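PDB 6TZ0: viral structural protein 4 from Bombyx mori cytoplasmic polyhedrosis virus, which binds GTP through a P-loop-containing domain and sits beside the viral RNA-dependent RNA polymerase, whose transcription it probably assists. Local coordinates for residues L349-E354 / V505-I510; M448-N453 / Y534-P539. One frame throughout, in Å; residues are numbered along the deposited sequence.

Contact 1: residues L349-E354 / V505-I510; sequences LVVYAE and VLLRTI
V351 and V505 stand side by side on one face of a parallel pair of strands, their CG2 methyls 4.0 Å apart. On the same face the other methyl of V351, CG1, meets L507, lying 3.9 Å from its CB and close to its CD1. V351 can serve both neighbours because its CG1 is anti to the backbone N (chi1 177°) while CG2 lies beside that N. Further along, the CB of A353 comes within 3.7 Å of L507 CD2. On the other face the side chains of Y352 and L506 touch more lightly, Y352 CB lying 4.4 Å from L506 CG; the tyrosine ring leads away from segment 505-510, and the CG1 of V350 lies over one ring face, toward its rim. Behind these side chains, V505 N gives a hydrogen bond to V350 O, Y352 N one to V505 O (3.1 Å, N-H...O 178°), and L507 N one to Y352 O at 2.7 Å. The carbonyl of Y352 also receives a CA-H...O contact from L506 CA. Strand 347-353 is the middle strand of a five-stranded parallel sheet and runs into the P-loop (Walker A motif), whose G358, K359, T360 and S361 bind GTP, as seen for this protein; the nucleotide is not bound here. V351 packs on L363, and A353 and L507 on K359, so the aliphatic face faces the helix 359-374 that follows the P-loop. Strand 484-489 bonds to the far side of L349 and V351, whereas L506 bonds to T543 of the outermost strand 543-545. Past the strand, T509 OG1 is hydrogen-bonded to A357 O of the P-loop.

Contact 2: residues M448-N453 / Y534-P539; sequences MMDEMN and YYRLLP
R536 reaches across from helix 524-537 and overlaps M449 with its aliphatic part, CD lying 3.7 Å from the M449 sulfur SD where the two chains pass at a slant. The arginine starts with CG anti to the backbone N (chi1 -175°) and stays extended to NE, so that the chain spans the gap between the helices; the guanidinium beyond it meets D450. There a single carboxylate oxygen does the work: D450 OD1 accepts from R536 NH2 at 3.0 Å, in a salt bridge, and more weakly from R536 NH1 at 3.2 Å. OD1 is met on its syn side, but the carboxylate and guanidinium planes are turned 54° apart and the NH2 bond is bent, with an N-H...O angle of 139°. The carboxylate and guanidinium therefore do not form a flat two-oxygen pair. N453 lies one turn on along helix 442-457, its amide plane nearly parallel to that of the guanidinium. Its ND2 comes 3.1 Å from R536 NH1, but both are donors as modelled and no hydrogen bond joins them. The amide oxygen of N453 instead faces L537, 3.3 Å from CD1, an apolar neighbour, as the two side chains slide past each other in opposite directions. T367 of the RNA-dependent RNA polymerase chain packs on N453, R536 and L537, which places this helix pair at the interface with the polymerase. Within the chain, M448 and M452 turn to helix 417-427, M452 also touches L530 and T533, and Y534 stacks on H490 just beyond strand 484-489, which puts the contact between a helical layer and the end of the parallel sheet.

The centres of contact 1 and contact 2 lie about 18 Å apart in the GTP-binding domain, and their segments alternate along the chain: 349-354, 448-453, 505-510, then 534-539. Contact 1 joins two strands of the parallel sheet, contact 2 two helices beside it. They touch directly, because the chain leaving helix 524-537 passes the ends of the strands: L538 CD1 and P539 O pack on L506 CD1, and E354 OE2 lies near the ring of Y535. That chain then enters strand 543-545, next to strand 504-507. Both contacts reach the polymerase chain, contact 1 through R508 and contact 2 partly through the end of helix 524-537, consistent with a nucleotide site close to that interface.

Contact 1: residues L349-E354 / V505-I510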
loop_
_atom_site.group_PDB
_atom_site.type_symbol
_atom_site.label_atom_id
_atom_site.label_comp_id
_atom_site.label_asym_id
_atom_site.label_seq_id
_atom_site.Cartn_x
_atom_site.Cartn_y
_atom_site.Cartn_z
ATOM N N LEU B 349 22.471 7.097 17.810
ATOM C CA LEU B 349 22.505 8.176 16.832
ATOM C C LEU B 349 23.634 7.909 15.853
ATOM O O LEU B 349 24.795 7.813 16.257
ATOM C CB LEU B 349 22.710 9.532 17.501
ATOM C CG LEU B 349 22.673 10.739 16.567
ATOM C CD1 LEU B 349 21.281 10.912 16.014
ATOM C CD2 LEU B 349 23.145 11.994 17.260
ATOM N N VAL B 350 23.300 7.800 14.572
ATOM C CA VAL B 350 24.298 7.644 13.521
ATOM C C VAL B 350 24.588 9.016 12.934
ATOM O O VAL B 350 23.672 9.716 12.490
ATOM C CB VAL B 350 23.830 6.664 12.437
ATOM C CG1 VAL B 350 24.869 6.570 11.337
ATOM C CG2 VAL B 350 23.594 5.311 13.039
ATOM N N VAL B 351 25.860 9.404 12.934
ATOM C CA VAL B 351 26.295 10.709 12.452
ATOM C C VAL B 351 27.255 10.490 11.295
ATOM O O VAL B 351 28.349 9.947 11.484
ATOM C CB VAL B 351 26.962 11.532 13.558
ATOM C CG1 VAL B 351 27.459 12.844 12.999
ATOM C CG2 VAL B 351 25.997 11.771 14.688
ATOM N N TYR B 352 26.858 10.913 10.100
ATOM C CA TYR B 352 27.729 10.868 8.938
ATOM C C TYR B 352 28.422 12.207 8.741
ATOM O O TYR B 352 27.850 13.266 9.001
ATOM C CB TYR B 352 26.961 10.524 7.668
ATOM C CG TYR B 352 26.400 9.136 7.647
ATOM C CD1 TYR B 352 27.229 8.047 7.489
ATOM C CD2 TYR B 352 25.036 8.918 7.729
ATOM C CE1 TYR B 352 26.728 6.778 7.460
ATOM C CE2 TYR B 352 24.523 7.651 7.685
ATOM C CZ TYR B 352 25.378 6.584 7.553
ATOM O OH TYR B 352 24.885 5.309 7.508
ATOM N N ALA B 353 29.657 12.144 8.261
ATOM C CA ALA B 353 30.436 13.343 8.001
ATOM C C ALA B 353 31.494 13.019 6.965
ATOM O O ALA B 353 31.860 11.858 6.771
ATOM C CB ALA B 353 31.087 13.879 9.275
ATOM N N GLU B 354 31.980 14.061 6.300
ATOM C CA GLU B 354 33.097 13.878 5.391
ATOM C C GLU B 354 34.380 13.641 6.171
ATOM O O GLU B 354 34.567 14.141 7.281
ATOM C CB GLU B 354 33.266 15.080 4.464
ATOM C CG GLU B 354 32.210 15.202 3.382
ATOM C CD GLU B 354 32.477 16.357 2.439
ATOM O OE1 GLU B 354 33.422 17.127 2.694
ATOM O OE2 GLU B 354 31.745 16.499 1.441
ATOM N N VAL B 505 21.731 11.614 10.988
ATOM C CA VAL B 505 21.954 12.975 10.533
ATOM C C VAL B 505 23.264 13.016 9.767
ATOM O O VAL B 505 24.054 12.075 9.789
ATOM C CB VAL B 505 21.980 13.985 11.692
ATOM C CG1 VAL B 505 20.660 13.996 12.405
ATOM C CG2 VAL B 505 23.099 13.656 12.652
ATOM N N LEU B 506 23.495 14.136 9.095
ATOM C CA LEU B 506 24.757 14.396 8.426
ATOM C C LEU B 506 25.349 15.670 9.004
ATOM O O LEU B 506 24.652 16.678 9.136
ATOM C CB LEU B 506 24.565 14.505 6.913
ATOM C CG LEU B 506 25.790 14.386 6.004
ATOM C CD1 LEU B 506 25.377 13.707 4.728
ATOM C CD2 LEU B 506 26.384 15.724 5.670
ATOM N N LEU B 507 26.631 15.618 9.332
ATOM C CA LEU B 507 27.328 16.710 9.992
ATOM C C LEU B 507 28.168 17.499 8.998
ATOM O O LEU B 507 28.877 16.923 8.171
ATOM C CB LEU B 507 28.200 16.148 11.118
ATOM C CG LEU B 507 29.127 16.981 12.000
ATOM C CD1 LEU B 507 29.160 16.436 13.384
ATOM C CD2 LEU B 507 30.515 16.852 11.453
ATOM N N ARG B 508 28.084 18.825 9.088
ATOM C CA ARG B 508 28.970 19.727 8.370
ATOM C C ARG B 508 29.675 20.621 9.375
ATOM O O ARG B 508 29.077 21.031 10.370
ATOM C CB ARG B 508 28.216 20.600 7.368
ATOM C CG ARG B 508 27.461 19.869 6.290
ATOM C CD ARG B 508 28.364 19.183 5.298
ATOM N NE ARG B 508 27.590 18.548 4.238
ATOM C CZ ARG B 508 27.351 19.098 3.058
ATOM N NH1 ARG B 508 27.858 20.283 2.775
ATOM N NH2 ARG B 508 26.627 18.457 2.155
ATOM N N THR B 509 30.946 20.920 9.123
ATOM C CA THR B 509 31.732 21.798 9.980
ATOM C C THR B 509 32.362 22.910 9.156
ATOM O O THR B 509 32.116 23.045 7.956
ATOM C CB THR B 509 32.832 21.035 10.725
ATOM O OG1 THR B 509 33.672 20.362 9.782
ATOM C CG2 THR B 509 32.248 20.043 11.691
ATOM N N ILE B 510 33.183 23.719 9.819
ATOM C CA ILE B 510 33.968 24.736 9.138
ATOM C C ILE B 510 35.313 24.150 8.715
ATOM O O ILE B 510 36.380 24.561 9.182
ATOM C CB ILE B 510 34.147 25.954 10.064
ATOM C CG1 ILE B 510 34.548 25.507 11.473
ATOM C CG2 ILE B 510 32.864 26.728 10.170
ATOM C CD1 ILE B 510 35.374 26.504 12.155
#

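Contact 2: residues M448-N453 / Y534-P539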
loop_
_atom_site.group_PDB
_atom_site.type_symbol
_atom_site.label_atom_id
_atom_site.label_comp_id
_atom_site.label_asym_id
_atom_site.label_seq_id
_atom_site.Cartn_x
_atom_site.Cartn_y
_atom_site.Cartn_z
ATOM N N MET B 448 39.955 4.076 -10.240
ATOM C CA MET B 448 40.540 3.549 -9.015
ATOM C C MET B 448 39.540 3.495 -7.868
ATOM O O MET B 448 39.599 2.585 -7.028
ATOM C CB MET B 448 41.731 4.413 -8.611
ATOM C CG MET B 448 42.790 4.509 -9.675
ATOM S SD MET B 448 44.071 5.674 -9.213
ATOM C CE MET B 448 44.880 4.730 -7.940
ATOM N N MET B 449 38.613 4.451 -7.823
ATOM C CA MET B 449 37.574 4.423 -6.804
ATOM C C MET B 449 36.595 3.280 -7.013
ATOM O O MET B 449 35.977 2.833 -6.046
ATOM C CB MET B 449 36.814 5.742 -6.781
ATOM C CG MET B 449 37.671 6.916 -6.423
ATOM S SD MET B 449 36.775 8.462 -6.495
ATOM C CE MET B 449 38.150 9.590 -6.455
ATOM N N ASP B 450 36.443 2.793 -8.246
ATOM C CA ASP B 450 35.635 1.595 -8.460
ATOM C C ASP B 450 36.294 0.365 -7.844
ATOM O O ASP B 450 35.611 -0.495 -7.275
ATOM C CB ASP B 450 35.386 1.386 -9.948
ATOM C CG ASP B 450 34.459 2.425 -10.528
ATOM O OD1 ASP B 450 33.649 2.983 -9.762
ATOM O OD2 ASP B 450 34.520 2.669 -11.749
ATOM N N GLU B 451 37.621 0.281 -7.915
ATOM C CA GLU B 451 38.341 -0.802 -7.252
ATOM C C GLU B 451 38.268 -0.672 -5.735
ATOM O O GLU B 451 38.165 -1.681 -5.019
ATOM C CB GLU B 451 39.785 -0.805 -7.739
ATOM C CG GLU B 451 39.912 -1.198 -9.199
ATOM C CD GLU B 451 41.307 -0.994 -9.748
ATOM O OE1 GLU B 451 42.129 -0.352 -9.068
ATOM O OE2 GLU B 451 41.587 -1.481 -10.863
ATOM N N MET B 452 38.287 0.561 -5.233
ATOM C CA MET B 452 38.067 0.771 -3.806
ATOM C C MET B 452 36.645 0.397 -3.388
ATOM O O MET B 452 36.442 -0.118 -2.287
ATOM C CB MET B 452 38.373 2.219 -3.441
ATOM C CG MET B 452 38.431 2.467 -1.955
ATOM S SD MET B 452 39.820 1.616 -1.194
ATOM C CE MET B 452 39.231 1.433 0.484
ATOM N N ASN B 453 35.651 0.613 -4.253
ATOM C CA ASN B 453 34.302 0.144 -3.940
ATOM C C ASN B 453 34.218 -1.376 -3.969
ATOM O O ASN B 453 33.437 -1.964 -3.213
ATOM C CB ASN B 453 33.277 0.736 -4.905
ATOM C CG ASN B 453 33.054 2.205 -4.680
ATOM O OD1 ASN B 453 33.132 2.682 -3.559
ATOM N ND2 ASN B 453 32.724 2.922 -5.739
ATOM N N TYR B 534 34.865 8.288 -0.225
ATOM C CA TYR B 534 33.727 8.391 0.678
ATOM C C TYR B 534 32.793 9.517 0.272
ATOM O O TYR B 534 31.580 9.391 0.449
ATOM C CB TYR B 534 34.212 8.601 2.108
ATOM C CG TYR B 534 34.937 7.426 2.708
ATOM C CD1 TYR B 534 34.749 6.141 2.225
ATOM C CD2 TYR B 534 35.841 7.612 3.741
ATOM C CE1 TYR B 534 35.422 5.077 2.772
ATOM C CE2 TYR B 534 36.521 6.559 4.287
ATOM C CZ TYR B 534 36.309 5.294 3.801
ATOM O OH TYR B 534 36.987 4.238 4.353
ATOM N N TYR B 535 33.335 10.610 -0.278
ATOM C CA TYR B 535 32.497 11.663 -0.841
ATOM C C TYR B 535 31.681 11.149 -2.015
ATOM O O TYR B 535 30.499 11.483 -2.149
ATOM C CB TYR B 535 33.360 12.847 -1.277
ATOM C CG TYR B 535 32.572 13.913 -1.997
ATOM C CD1 TYR B 535 31.724 14.756 -1.301
ATOM C CD2 TYR B 535 32.669 14.067 -3.374
ATOM C CE1 TYR B 535 30.996 15.720 -1.951
ATOM C CE2 TYR B 535 31.941 15.024 -4.030
ATOM C CZ TYR B 535 31.105 15.848 -3.315
ATOM O OH TYR B 535 30.377 16.815 -3.966
ATOM N N ARG B 536 32.292 10.325 -2.866
ATOM C CA ARG B 536 31.570 9.718 -3.976
ATOM C C ARG B 536 30.510 8.731 -3.495
ATOM O O ARG B 536 29.561 8.447 -4.228
ATOM C CB ARG B 536 32.585 9.063 -4.924
ATOM C CG ARG B 536 32.051 8.465 -6.223
ATOM C CD ARG B 536 33.190 8.101 -7.154
ATOM N NE ARG B 536 32.742 7.463 -8.384
ATOM C CZ ARG B 536 32.722 6.152 -8.575
ATOM N NH1 ARG B 536 33.141 5.341 -7.621
ATOM N NH2 ARG B 536 32.293 5.651 -9.721
ATOM N N LEU B 537 30.617 8.233 -2.269
ATOM C CA LEU B 537 29.571 7.372 -1.735
ATOM C C LEU B 537 28.630 8.056 -0.744
ATOM O O LEU B 537 27.701 7.405 -0.264
ATOM C CB LEU B 537 30.194 6.154 -1.072
ATOM C CG LEU B 537 30.896 5.153 -1.964
ATOM C CD1 LEU B 537 31.558 4.151 -1.080
ATOM C CD2 LEU B 537 29.882 4.502 -2.878
ATOM N N LEU B 538 28.831 9.332 -0.424
ATOM C CA LEU B 538 28.011 10.028 0.571
ATOM C C LEU B 538 27.409 11.301 -0.007
ATOM O O LEU B 538 28.074 12.350 -0.035
ATOM C CB LEU B 538 28.823 10.360 1.819
ATOM C CG LEU B 538 28.193 11.095 3.013
ATOM C CD1 LEU B 538 27.124 10.278 3.690
ATOM C CD2 LEU B 538 29.243 11.503 4.021
ATOM N N PRO B 539 26.171 11.261 -0.474
ATOM C CA PRO B 539 25.437 12.489 -0.778
ATOM C C PRO B 539 24.890 13.113 0.499
ATOM O O PRO B 539 25.095 12.619 1.603
ATOM C CB PRO B 539 24.298 12.005 -1.668
ATOM C CG PRO B 539 24.717 10.707 -2.153
ATOM C CD PRO B 539 25.538 10.093 -1.093
#